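Local coordinates for protein NADPH-ferredoxin reductase FprA (Mycobacterium tuberculosis, PDB 1LQT) that uses FAD to pass electrons between NADP(H) and ferredoxin and may thereby supply electrons to P450 systems, at residues 359-364 against 372-377. Sequence-based numbering, arbitrary orientation.
Sequences WIKRGP and KKDAQD. With FAD (flavin-adenine dinucleotide), chain H.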
loop_
_atom_site.group_PDB
_atom_site.type_symbol
_atom_site.label_atom_id
_atom_site.label_comp_id
_atom_site.label_asym_id
_atom_site.label_seq_id
_atom_site.Cartn_x
_atom_site.Cartn_y
_atom_site.Cartn_z
ATOM N N TRP A 359 0.453 4.158 8.132
ATOM C CA TRP A 359 1.208 4.941 7.165
ATOM C C TRP A 359 0.881 6.429 7.140
ATOM O O TRP A 359 1.751 7.205 6.796
ATOM C CB TRP A 359 1.064 4.297 5.784
ATOM C CG TRP A 359 1.874 3.048 5.636
ATOM C CD1 TRP A 359 2.534 2.371 6.605
ATOM C CD2 TRP A 359 2.170 2.387 4.412
ATOM N NE1 TRP A 359 3.233 1.322 6.062
ATOM C CE2 TRP A 359 3.045 1.331 4.708
ATOM C CE3 TRP A 359 1.818 2.614 3.074
ATOM C CZ2 TRP A 359 3.573 0.521 3.728
ATOM C CZ3 TRP A 359 2.378 1.793 2.089
ATOM C CH2 TRP A 359 3.240 0.773 2.439
ATOM N N ILE A 360 -0.334 6.836 7.490
ATOM C CA ILE A 360 -0.613 8.248 7.523
ATOM C C ILE A 360 0.122 8.950 8.685
ATOM O O ILE A 360 0.340 10.151 8.634
ATOM C CB ILE A 360 -2.144 8.523 7.563
ATOM C CG1 ILE A 360 -2.432 9.987 7.155
ATOM C CG2 ILE A 360 -2.753 8.220 8.922
ATOM C CD1 ILE A 360 -2.037 10.386 5.726
ATOM N N LYS A 361 0.458 8.192 9.717
ATOM C CA LYS A 361 1.227 8.660 10.880
ATOM C C LYS A 361 2.728 8.619 10.635
ATOM O O LYS A 361 3.422 9.595 10.950
ATOM C CB LYS A 361 0.902 7.786 12.108
ATOM C CG LYS A 361 1.741 8.051 13.402
ATOM C CD LYS A 361 1.377 6.972 14.469
ATOM C CE LYS A 361 2.199 7.071 15.753
ATOM N NZ LYS A 361 1.855 5.942 16.687
ATOM N N ARG A 362 3.207 7.477 10.139
ATOM C CA ARG A 362 4.632 7.136 10.088
ATOM C C ARG A 362 5.271 7.291 8.744
ATOM O O ARG A 362 6.485 7.186 8.640
ATOM C CB ARG A 362 4.783 5.636 10.392
ATOM C CG ARG A 362 4.325 5.182 11.694
ATOM C CD ARG A 362 4.885 3.847 12.042
ATOM N NE ARG A 362 4.152 2.834 11.282
ATOM C CZ ARG A 362 4.700 1.968 10.440
ATOM N NH1 ARG A 362 6.012 1.951 10.262
ATOM N NH2 ARG A 362 3.948 1.110 9.757
ATOM N N GLY A 363 4.491 7.500 7.712
ATOM C CA GLY A 363 4.986 7.435 6.358
ATOM C C GLY A 363 4.839 6.016 5.825
ATOM O O GLY A 363 4.617 5.081 6.575
ATOM N N PRO A 364 4.995 5.888 4.517
ATOM C CA PRO A 364 4.611 4.662 3.836
ATOM C C PRO A 364 5.666 3.615 3.788
ATOM O O PRO A 364 6.076 3.198 2.677
ATOM C CB PRO A 364 4.288 5.159 2.441
ATOM C CG PRO A 364 5.256 6.271 2.228
ATOM C CD PRO A 364 5.317 6.970 3.569
ATOM N N LYS A 372 1.401 -2.807 14.168
ATOM C CA LYS A 372 0.824 -3.269 15.418
ATOM C C LYS A 372 1.308 -2.442 16.634
ATOM O O LYS A 372 0.495 -1.910 17.360
ATOM C CB LYS A 372 1.098 -4.753 15.605
ATOM C CG LYS A 372 0.396 -5.354 16.818
ATOM C CD LYS A 372 0.544 -6.845 16.879
ATOM C CE LYS A 372 -0.138 -7.416 18.108
ATOM N NZ LYS A 372 -0.022 -8.895 18.093
ATOM N N LYS A 373 2.619 -2.342 16.846
ATOM C CA LYS A 373 3.118 -1.573 17.975
ATOM C C LYS A 373 2.776 -0.110 17.818
ATOM O O LYS A 373 2.461 0.581 18.789
ATOM C CB LYS A 373 4.629 -1.728 18.106
ATOM C CG LYS A 373 5.160 -1.000 19.293
ATOM C CD LYS A 373 6.651 -1.163 19.444
ATOM C CE LYS A 373 7.388 0.149 19.326
ATOM N NZ LYS A 373 7.009 1.091 20.426
ATOM N N ASP A 374 2.812 0.350 16.570
ATOM C CA ASP A 374 2.430 1.702 16.233
ATOM C C ASP A 374 1.019 2.006 16.735
ATOM O O ASP A 374 0.780 3.004 17.411
ATOM C CB ASP A 374 2.564 1.902 14.716
ATOM C CG ASP A 374 2.288 3.292 14.308
ATOM O OD1 ASP A 374 2.797 4.242 14.986
ATOM O OD2 ASP A 374 1.592 3.498 13.302
ATOM N N ALA A 375 0.095 1.140 16.392
ATOM C CA ALA A 375 -1.280 1.331 16.808
ATOM C C ALA A 375 -1.425 1.241 18.327
ATOM O O ALA A 375 -2.169 2.002 18.916
ATOM C CB ALA A 375 -2.187 0.328 16.108
ATOM N N GLN A 376 -0.722 0.308 18.932
ATOM C CA GLN A 376 -0.804 0.127 20.375
ATOM C C GLN A 376 -0.358 1.394 21.097
ATOM O O GLN A 376 -0.978 1.820 22.052
ATOM C CB GLN A 376 0.070 -1.041 20.803
ATOM C CG GLN A 376 0.001 -1.330 22.293
ATOM C CD GLN A 376 -1.366 -1.836 22.707
ATOM O OE1 GLN A 376 -1.814 -2.860 22.194
ATOM N NE2 GLN A 376 -2.039 -1.137 23.622
ATOM N N ASP A 377 0.726 1.984 20.595
ATOM C CA ASP A 377 1.246 3.210 21.170
ATOM C C ASP A 377 0.243 4.339 21.082
ATOM O O ASP A 377 0.011 5.057 22.074
ATOM C CB ASP A 377 2.566 3.588 20.500
ATOM C CG ASP A 377 3.704 2.672 20.905
ATOM O OD1 ASP A 377 3.604 1.967 21.926
ATOM O OD2 ASP A 377 4.737 2.600 20.237
HETATM P PA FAD H . -3.837 0.792 4.413
HETATM O O1A FAD H . -3.561 1.544 3.174
HETATM O O2A FAD H . -3.641 -0.678 4.448
HETATM O O5B FAD H . -5.354 1.057 4.846
HETATM C C5B FAD H . -5.910 2.373 4.740
HETATM C C4B FAD H . -7.420 2.198 4.645
HETATM O O4B FAD H . -8.003 3.485 4.835
HETATM C C3B FAD H . -7.906 1.684 3.285
HETATM O O3B FAD H . -8.825 0.623 3.412
HETATM C C2B FAD H . -8.509 2.914 2.661
HETATM O O2B FAD H . -9.489 2.685 1.675
HETATM C C1B FAD H . -9.045 3.652 3.893
HETATM N N9A FAD H . -9.262 5.080 3.705
HETATM C C8A FAD H . -8.379 5.970 3.156
HETATM N N7A FAD H . -8.862 7.205 3.138
HETATM C C5A FAD H . -10.132 7.095 3.671
HETATM C C6A FAD H . -11.126 8.051 3.895
HETATM N N6A FAD H . -10.982 9.343 3.645
HETATM N N1A FAD H . -12.286 7.611 4.457
HETATM C C2A FAD H . -12.423 6.295 4.773
HETATM N N3A FAD H . -11.512 5.331 4.590
HETATM C C4A FAD H . -10.382 5.782 4.036
HETATM N N1 FAD H . 3.317 -5.797 3.829
HETATM C C2 FAD H . 3.602 -7.095 4.132
HETATM O O2 FAD H . 3.777 -7.449 5.282
HETATM N N3 FAD H . 3.719 -8.012 3.099
HETATM C C4 FAD H . 3.481 -7.719 1.788
HETATM O O4 FAD H . 3.565 -8.604 0.906
HETATM C C4X FAD H . 3.138 -6.396 1.491
HETATM N N5 FAD H . 2.859 -6.022 0.195
HETATM C C5X FAD H . 2.563 -4.713 -0.087
HETATM C C6 FAD H . 2.312 -4.329 -1.381
HETATM C C7 FAD H . 2.084 -3.009 -1.727
HETATM C C7M FAD H . 1.796 -2.638 -3.156
HETATM C C8 FAD H . 2.077 -2.050 -0.707
HETATM C C8M FAD H . 1.858 -0.596 -1.026
HETATM C C9 FAD H . 2.306 -2.425 0.615
HETATM C C9A FAD H . 2.551 -3.751 0.944
HETATM N N10 FAD H . 2.806 -4.147 2.262
HETATM C C10 FAD H . 3.074 -5.464 2.540
HETATM C "C1'" FAD H . 2.750 -3.182 3.398
HETATM C "C2'" FAD H . 1.337 -3.077 3.971
HETATM O "O2'" FAD H . 0.437 -2.949 2.899
HETATM C "C3'" FAD H . 1.244 -1.850 4.897
HETATM O "O3'" FAD H . 2.129 -1.984 6.005
HETATM C "C4'" FAD H . -0.117 -1.633 5.560
HETATM O "O4'" FAD H . -1.185 -2.022 4.700
HETATM C "C5'" FAD H . -0.285 -0.170 5.970
HETATM O "O5'" FAD H . -1.483 -0.138 6.756
HETATM P P FAD H . -2.382 1.151 6.975
HETATM O O1P FAD H . -3.467 0.681 7.864
HETATM O O2P FAD H . -1.596 2.348 7.403
HETATM O O3P FAD H . -2.951 1.539 5.546
#
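The planes of the Asp-374 carboxylate and the Arg-362 guanidinium are 70° apart, OD2 lying near the guanidinium plane at its NE edge, while the aliphatic CD of Arg-362 packs 3.5 Å from Asp-374 CG. The indole of Trp-359 carries FAD on one face, where ribityl C5' lies 3.7 Å above the ring plane, and Pro-364 CA on the opposite face; Arg-362 NH2 sits in plane at its edge. A salt-bridge network of Lys-361, Arg-362 and Asp-374 ties the short helix 359-362 to the start of helix 370-391, beside the FAD pocket of a reductase with two Rossmann-like dinucleotide-binding domains. Lys-361, its CG anti to the backbone N and its chain fully extended, reaches Asp-374 OD1 with NZ at 2.6 Å. The ammonium comes from above the carboxylate plane, 44° out of it. The bond from Arg-362 NE to Asp-374 OD2 is weak, 3.3 Å long and bent to 133°. A bend at chi3 takes NH2 to Asn-371 OD1, the strongest polar partner of Arg-362. Asp-374 is buried, but OD2 also accepts from Gly-358 N, and the two cationic neighbours probably keep the acid ionised. Gly-358 directly precedes Trp-359, whose own N donates a nearly straight 2.8 Å hydrogen bond to the FAD phosphate oxygen O2P.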